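Local structure of desmoplakin (Homo sapiens, 3R6N) at residues Trp121-Phe135 with Thr188-Phe202. The protein links desmosomal cell junctions to intermediate filaments, as expected of a plakin-family protein, with a rigid rod of spectrin repeats and an SH3 domain in its plakin domain. Residues are numbered along the deposited sequence; the frame is centred on the assembly and turned at random.
Sequences WSDKNTNIAQKQEAF and TKCIDVHLKENAAYF
Asn198 ND2 donates to the backbone O of Trp121 over 3.0 Å, a nearly straight bond (162°) in which the amide approaches from above the carbonyl plane. It ties the loop entering helix 130-161 to the long helix 167-225, two elements of the spectrin-repeat rod of the plakin domain, and is a worked example of a non-helical connection packed against a continuous helix. The five-membered ring of Trp121 stacks face to face on the imidazole of His194, with centroids 4.3 Å apart and planes tilted by 26°, while His194 CB sits over the six-membered ring. Leu195 CD2 and Asn198 ND2 meet the indole at its edge, the amide plane standing almost perpendicular to the ring. Beyond the stack, His194 NE2 bonds to Val331 O, which extends the contact to the SH3 region.

The same methyl, Leu195 CD2, also lies 3.5 Å from Ile128 CG2, the two side chains lying alongside each other and pointing opposite ways. Further along, Thr126 CG2 makes a CH-pi contact over one face of Phe202, and Asp123 O reaches the ring edge; Asp123 itself pairs with Lys272.

Where the loop has become helix, segments 130-135 and 188-202 run roughly antiparallel (156°), and Phe135 is a knob among Thr188, Ile191, Asp192 and Leu195. With CG anti to the backbone N (chi1 -176°), its ring extends across to helix 167-225, and Ile191 CG2 stands over the ring centre, 3.6 Å from the centroid.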
loop_
_atom_site.group_PDB
_atom_site.type_symbol
_atom_site.label_atom_id
_atom_site.label_comp_id
_atom_site.label_asym_id
_atom_site.label_seq_id
_atom_site.Cartn_x
_atom_site.Cartn_y
_atom_site.Cartn_z
ATOM N N TRP A 121 6.272 5.706 -7.236
ATOM C CA TRP A 121 5.230 5.514 -6.224
ATOM C C TRP A 121 4.943 6.773 -5.412
ATOM O O TRP A 121 4.278 6.715 -4.374
ATOM C CB TRP A 121 5.594 4.380 -5.266
ATOM C CG TRP A 121 5.529 3.020 -5.875
ATOM C CD1 TRP A 121 6.583 2.218 -6.205
ATOM C CD2 TRP A 121 4.346 2.292 -6.225
ATOM N NE1 TRP A 121 6.129 1.036 -6.739
ATOM C CE2 TRP A 121 4.759 1.058 -6.764
ATOM C CE3 TRP A 121 2.976 2.564 -6.136
ATOM C CZ2 TRP A 121 3.856 0.102 -7.214
ATOM C CZ3 TRP A 121 2.080 1.607 -6.586
ATOM C CH2 TRP A 121 2.526 0.393 -7.118
ATOM N N SER A 122 5.449 7.908 -5.881
ATOM C CA SER A 122 5.225 9.182 -5.207
ATOM C C SER A 122 3.784 9.641 -5.390
ATOM O O SER A 122 2.936 8.892 -5.882
ATOM C CB SER A 122 6.148 10.252 -5.776
ATOM O OG SER A 122 5.869 10.489 -7.145
ATOM N N ASP A 123 3.513 10.878 -4.987
ATOM C CA ASP A 123 2.192 11.468 -5.156
ATOM C C ASP A 123 1.911 11.882 -6.599
ATOM O O ASP A 123 0.756 12.035 -6.990
ATOM C CB ASP A 123 2.024 12.666 -4.221
ATOM C CG ASP A 123 3.009 13.785 -4.518
ATOM O OD1 ASP A 123 2.602 14.969 -4.475
ATOM O OD2 ASP A 123 4.192 13.483 -4.795
ATOM N N LYS A 124 2.968 12.062 -7.385
ATOM C CA LYS A 124 2.826 12.430 -8.791
ATOM C C LYS A 124 2.164 11.320 -9.607
ATOM O O LYS A 124 1.637 11.570 -10.689
ATOM C CB LYS A 124 4.189 12.751 -9.405
ATOM C CG LYS A 124 4.960 13.876 -8.734
ATOM C CD LYS A 124 6.391 13.919 -9.276
ATOM C CE LYS A 124 7.256 14.949 -8.561
ATOM N NZ LYS A 124 8.683 14.848 -8.999
ATOM N N ASN A 125 2.209 10.092 -9.099
ATOM C CA ASN A 125 1.591 8.963 -9.791
ATOM C C ASN A 125 0.234 8.616 -9.194
ATOM O O ASN A 125 0.154 7.952 -8.160
ATOM C CB ASN A 125 2.507 7.738 -9.763
ATOM C CG ASN A 125 1.926 6.560 -10.527
ATOM O OD1 ASN A 125 1.273 6.736 -11.556
ATOM N ND2 ASN A 125 2.157 5.350 -10.022
ATOM N N THR A 126 -0.829 9.067 -9.853
ATOM C CA THR A 126 -2.185 8.881 -9.352
ATOM C C THR A 126 -2.846 7.632 -9.925
ATOM O O THR A 126 -3.897 7.201 -9.442
ATOM C CB THR A 126 -3.071 10.098 -9.692
ATOM O OG1 THR A 126 -2.247 11.217 -10.047
ATOM C CG2 THR A 126 -3.949 10.464 -8.509
ATOM N N ASN A 127 -2.226 7.053 -10.948
ATOM C CA ASN A 127 -2.824 5.931 -11.665
ATOM C C ASN A 127 -2.716 4.584 -10.955
ATOM O O ASN A 127 -2.269 3.599 -11.540
ATOM C CB ASN A 127 -2.261 5.828 -13.084
ATOM C CG ASN A 127 -2.925 6.791 -14.038
ATOM O OD1 ASN A 127 -2.258 7.544 -14.746
ATOM N ND2 ASN A 127 -4.253 6.769 -14.062
ATOM N N ILE A 128 -3.149 4.544 -9.699
ATOM C CA ILE A 128 -3.215 3.293 -8.954
ATOM C C ILE A 128 -4.297 2.407 -9.558
ATOM O O ILE A 128 -4.617 1.339 -9.033
ATOM C CB ILE A 128 -3.537 3.542 -7.474
ATOM C CG1 ILE A 128 -2.774 4.769 -6.966
ATOM C CG2 ILE A 128 -3.230 2.303 -6.637
ATOM C CD1 ILE A 128 -1.277 4.719 -7.216
ATOM N N ALA A 129 -4.867 2.870 -10.665
ATOM C CA ALA A 129 -5.884 2.115 -11.381
ATOM C C ALA A 129 -5.232 1.348 -12.520
ATOM O O ALA A 129 -5.411 0.138 -12.642
ATOM C CB ALA A 129 -6.961 3.045 -11.909
ATOM N N GLN A 130 -4.472 2.058 -13.350
ATOM C CA GLN A 130 -3.699 1.415 -14.404
ATOM C C GLN A 130 -2.812 0.348 -13.790
ATOM O O GLN A 130 -2.830 -0.812 -14.202
ATOM C CB GLN A 130 -2.817 2.430 -15.132
ATOM C CG GLN A 130 -3.552 3.388 -16.049
ATOM C CD GLN A 130 -2.602 4.282 -16.821
ATOM O OE1 GLN A 130 -2.938 4.790 -17.892
ATOM N NE2 GLN A 130 -1.404 4.480 -16.280
ATOM N N LYS A 131 -2.037 0.762 -12.792
ATOM C CA LYS A 131 -1.077 -0.113 -12.138
ATOM C C LYS A 131 -1.746 -1.348 -11.557
ATOM O O LYS A 131 -1.225 -2.455 -11.679
ATOM C CB LYS A 131 -0.332 0.643 -11.035
ATOM C CG LYS A 131 0.841 -0.124 -10.443
ATOM C CD LYS A 131 1.802 -0.566 -11.537
ATOM C CE LYS A 131 3.044 -1.247 -10.972
ATOM N NZ LYS A 131 3.971 -1.681 -12.057
ATOM N N GLN A 132 -2.897 -1.161 -10.923
ATOM C CA GLN A 132 -3.580 -2.270 -10.274
ATOM C C GLN A 132 -3.864 -3.407 -11.244
ATOM O O GLN A 132 -3.683 -4.576 -10.907
ATOM C CB GLN A 132 -4.883 -1.811 -9.625
ATOM C CG GLN A 132 -5.741 -2.959 -9.117
ATOM C CD GLN A 132 -5.054 -3.766 -8.033
ATOM O OE1 GLN A 132 -4.844 -3.279 -6.923
ATOM N NE2 GLN A 132 -4.702 -5.006 -8.348
ATOM N N GLU A 133 -4.307 -3.068 -12.449
ATOM C CA GLU A 133 -4.659 -4.091 -13.423
ATOM C C GLU A 133 -3.425 -4.669 -14.115
ATOM O O GLU A 133 -3.304 -5.886 -14.268
ATOM C CB GLU A 133 -5.658 -3.550 -14.449
ATOM C CG GLU A 133 -6.275 -4.629 -15.328
ATOM C CD GLU A 133 -7.503 -4.145 -16.072
ATOM O OE1 GLU A 133 -7.906 -2.981 -15.863
ATOM O OE2 GLU A 133 -8.067 -4.929 -16.864
ATOM N N ALA A 134 -2.510 -3.796 -14.525
ATOM C CA ALA A 134 -1.265 -4.229 -15.153
ATOM C C ALA A 134 -0.528 -5.226 -14.262
ATOM O O ALA A 134 0.119 -6.160 -14.744
ATOM C CB ALA A 134 -0.377 -3.027 -15.456
ATOM N N PHE A 135 -0.645 -5.020 -12.955
ATOM C CA PHE A 135 -0.014 -5.880 -11.967
ATOM C C PHE A 135 -0.679 -7.251 -11.920
ATOM O O PHE A 135 0.000 -8.276 -11.896
ATOM C CB PHE A 135 -0.061 -5.213 -10.592
ATOM C CG PHE A 135 0.643 -5.981 -9.515
ATOM C CD1 PHE A 135 1.979 -6.323 -9.651
ATOM C CD2 PHE A 135 -0.024 -6.346 -8.356
ATOM C CE1 PHE A 135 2.632 -7.029 -8.655
ATOM C CE2 PHE A 135 0.620 -7.052 -7.355
ATOM C CZ PHE A 135 1.951 -7.394 -7.504
ATOM N N THR A 188 6.812 -8.202 -5.537
ATOM C CA THR A 188 5.372 -8.291 -5.739
ATOM C C THR A 188 4.624 -8.204 -4.418
ATOM O O THR A 188 3.505 -7.698 -4.363
ATOM C CB THR A 188 4.965 -9.601 -6.434
ATOM O OG1 THR A 188 5.189 -10.706 -5.547
ATOM C CG2 THR A 188 5.754 -9.797 -7.716
ATOM N N LYS A 189 5.241 -8.711 -3.356
ATOM C CA LYS A 189 4.596 -8.709 -2.051
ATOM C C LYS A 189 4.510 -7.298 -1.499
ATOM O O LYS A 189 3.574 -6.959 -0.766
ATOM C CB LYS A 189 5.329 -9.622 -1.065
ATOM C CG LYS A 189 4.938 -11.085 -1.171
ATOM C CD LYS A 189 5.203 -11.811 0.133
ATOM C CE LYS A 189 4.394 -13.093 0.239
ATOM N NZ LYS A 189 4.491 -13.700 1.600
ATOM N N CYS A 190 5.486 -6.470 -1.852
ATOM C CA CYS A 190 5.496 -5.108 -1.347
ATOM C C CYS A 190 4.916 -4.123 -2.355
ATOM O O CYS A 190 4.646 -2.969 -2.026
ATOM C CB CYS A 190 6.883 -4.696 -0.821
ATOM S SG CYS A 190 8.298 -4.794 -1.943
ATOM N N ILE A 191 4.702 -4.595 -3.577
ATOM C CA ILE A 191 3.939 -3.834 -4.563
ATOM C C ILE A 191 2.459 -3.860 -4.201
ATOM O O ILE A 191 1.741 -2.887 -4.411
ATOM C CB ILE A 191 4.120 -4.383 -5.995
ATOM C CG1 ILE A 191 5.429 -3.880 -6.600
ATOM C CG2 ILE A 191 2.967 -3.949 -6.885
ATOM C CD1 ILE A 191 5.699 -4.432 -7.980
ATOM N N ASP A 192 2.004 -4.981 -3.654
ATOM C CA ASP A 192 0.622 -5.083 -3.204
ATOM C C ASP A 192 0.361 -4.104 -2.065
ATOM O O ASP A 192 -0.768 -3.659 -1.863
ATOM C CB ASP A 192 0.287 -6.510 -2.758
ATOM C CG ASP A 192 -0.467 -7.296 -3.820
ATOM O OD1 ASP A 192 -0.576 -8.533 -3.681
ATOM O OD2 ASP A 192 -0.951 -6.678 -4.790
ATOM N N VAL A 193 1.411 -3.767 -1.324
ATOM C CA VAL A 193 1.275 -2.880 -0.179
ATOM C C VAL A 193 1.259 -1.416 -0.594
ATOM O O VAL A 193 0.531 -0.609 -0.012
ATOM C CB VAL A 193 2.367 -3.129 0.872
ATOM C CG1 VAL A 193 2.431 -1.978 1.853
ATOM C CG2 VAL A 193 2.082 -4.416 1.603
ATOM N N HIS A 194 2.061 -1.070 -1.596
ATOM C CA HIS A 194 2.026 0.279 -2.142
ATOM C C HIS A 194 0.641 0.546 -2.706
ATOM O O HIS A 194 0.003 1.542 -2.368
ATOM C CB HIS A 194 3.092 0.477 -3.224
ATOM C CG HIS A 194 4.484 0.588 -2.688
ATOM N ND1 HIS A 194 4.820 1.440 -1.655
ATOM C CD2 HIS A 194 5.630 -0.040 -3.041
ATOM C CE1 HIS A 194 6.109 1.327 -1.394
ATOM N NE2 HIS A 194 6.626 0.435 -2.221
ATOM N N LEU A 195 0.175 -0.362 -3.555
ATOM C CA LEU A 195 -1.150 -0.245 -4.151
ATOM C C LEU A 195 -2.230 0.042 -3.109
ATOM O O LEU A 195 -3.147 0.819 -3.357
ATOM C CB LEU A 195 -1.500 -1.512 -4.935
ATOM C CG LEU A 195 -0.824 -1.682 -6.296
ATOM C CD1 LEU A 195 -1.309 -2.951 -6.970
ATOM C CD2 LEU A 195 -1.088 -0.469 -7.175
ATOM N N LYS A 196 -2.112 -0.586 -1.946
ATOM C CA LYS A 196 -3.092 -0.416 -0.879
ATOM C C LYS A 196 -2.960 0.948 -0.191
ATOM O O LYS A 196 -3.927 1.702 -0.101
ATOM C CB LYS A 196 -2.952 -1.545 0.144
ATOM C CG LYS A 196 -3.965 -1.503 1.274
ATOM C CD LYS A 196 -3.637 -2.537 2.343
ATOM C CE LYS A 196 -2.292 -2.249 3.005
ATOM N NZ LYS A 196 -1.838 -3.367 3.888
ATOM N N GLU A 197 -1.760 1.254 0.293
ATOM C CA GLU A 197 -1.512 2.508 0.996
ATOM C C GLU A 197 -1.704 3.706 0.079
ATOM O O GLU A 197 -2.324 4.699 0.457
ATOM C CB GLU A 197 -0.101 2.531 1.589
ATOM C CG GLU A 197 0.179 1.433 2.604
ATOM C CD GLU A 197 -0.690 1.538 3.843
ATOM O OE1 GLU A 197 -0.131 1.673 4.954
ATOM O OE2 GLU A 197 -1.931 1.477 3.709
ATOM N N ASN A 198 -1.160 3.615 -1.128
ATOM C CA ASN A 198 -1.314 4.681 -2.107
ATOM C C ASN A 198 -2.776 4.905 -2.487
ATOM O O ASN A 198 -3.200 6.039 -2.707
ATOM C CB ASN A 198 -0.460 4.416 -3.349
ATOM C CG ASN A 198 0.991 4.820 -3.154
ATOM O OD1 ASN A 198 1.554 4.649 -2.073
ATOM N ND2 ASN A 198 1.597 5.375 -4.198
ATOM N N ALA A 199 -3.546 3.824 -2.563
ATOM C CA ALA A 199 -4.977 3.946 -2.783
ATOM C C ALA A 199 -5.566 4.773 -1.650
ATOM O O ALA A 199 -6.189 5.808 -1.883
ATOM C CB ALA A 199 -5.627 2.577 -2.842
ATOM N N ALA A 200 -5.346 4.323 -0.419
ATOM C CA ALA A 200 -5.831 5.031 0.761
ATOM C C ALA A 200 -5.410 6.501 0.754
ATOM O O ALA A 200 -6.231 7.394 0.967
ATOM C CB ALA A 200 -5.347 4.343 2.030
ATOM N N TYR A 201 -4.127 6.740 0.504
ATOM C CA TYR A 201 -3.574 8.089 0.463
ATOM C C TYR A 201 -4.400 9.011 -0.428
ATOM O O TYR A 201 -4.706 10.144 -0.049
ATOM C CB TYR A 201 -2.126 8.043 -0.024
ATOM C CG TYR A 201 -1.451 9.388 -0.162
ATOM C CD1 TYR A 201 -0.598 9.863 0.824
ATOM C CD2 TYR A 201 -1.648 10.175 -1.289
ATOM C CE1 TYR A 201 0.032 11.089 0.694
ATOM C CE2 TYR A 201 -1.022 11.402 -1.424
ATOM C CZ TYR A 201 -0.186 11.851 -0.431
ATOM O OH TYR A 201 0.439 13.066 -0.567
ATOM N N PHE A 202 -4.766 8.526 -1.608
ATOM C CA PHE A 202 -5.548 9.337 -2.533
ATOM C C PHE A 202 -7.025 9.381 -2.151
ATOM O O PHE A 202 -7.686 10.410 -2.307
ATOM C CB PHE A 202 -5.377 8.856 -3.974
ATOM C CG PHE A 202 -4.019 9.136 -4.548
ATOM C CD1 PHE A 202 -3.161 8.098 -4.867
ATOM C CD2 PHE A 202 -3.598 10.436 -4.760
ATOM C CE1 PHE A 202 -1.914 8.352 -5.393
ATOM C CE2 PHE A 202 -2.349 10.700 -5.288
ATOM C CZ PHE A 202 -1.505 9.657 -5.604
#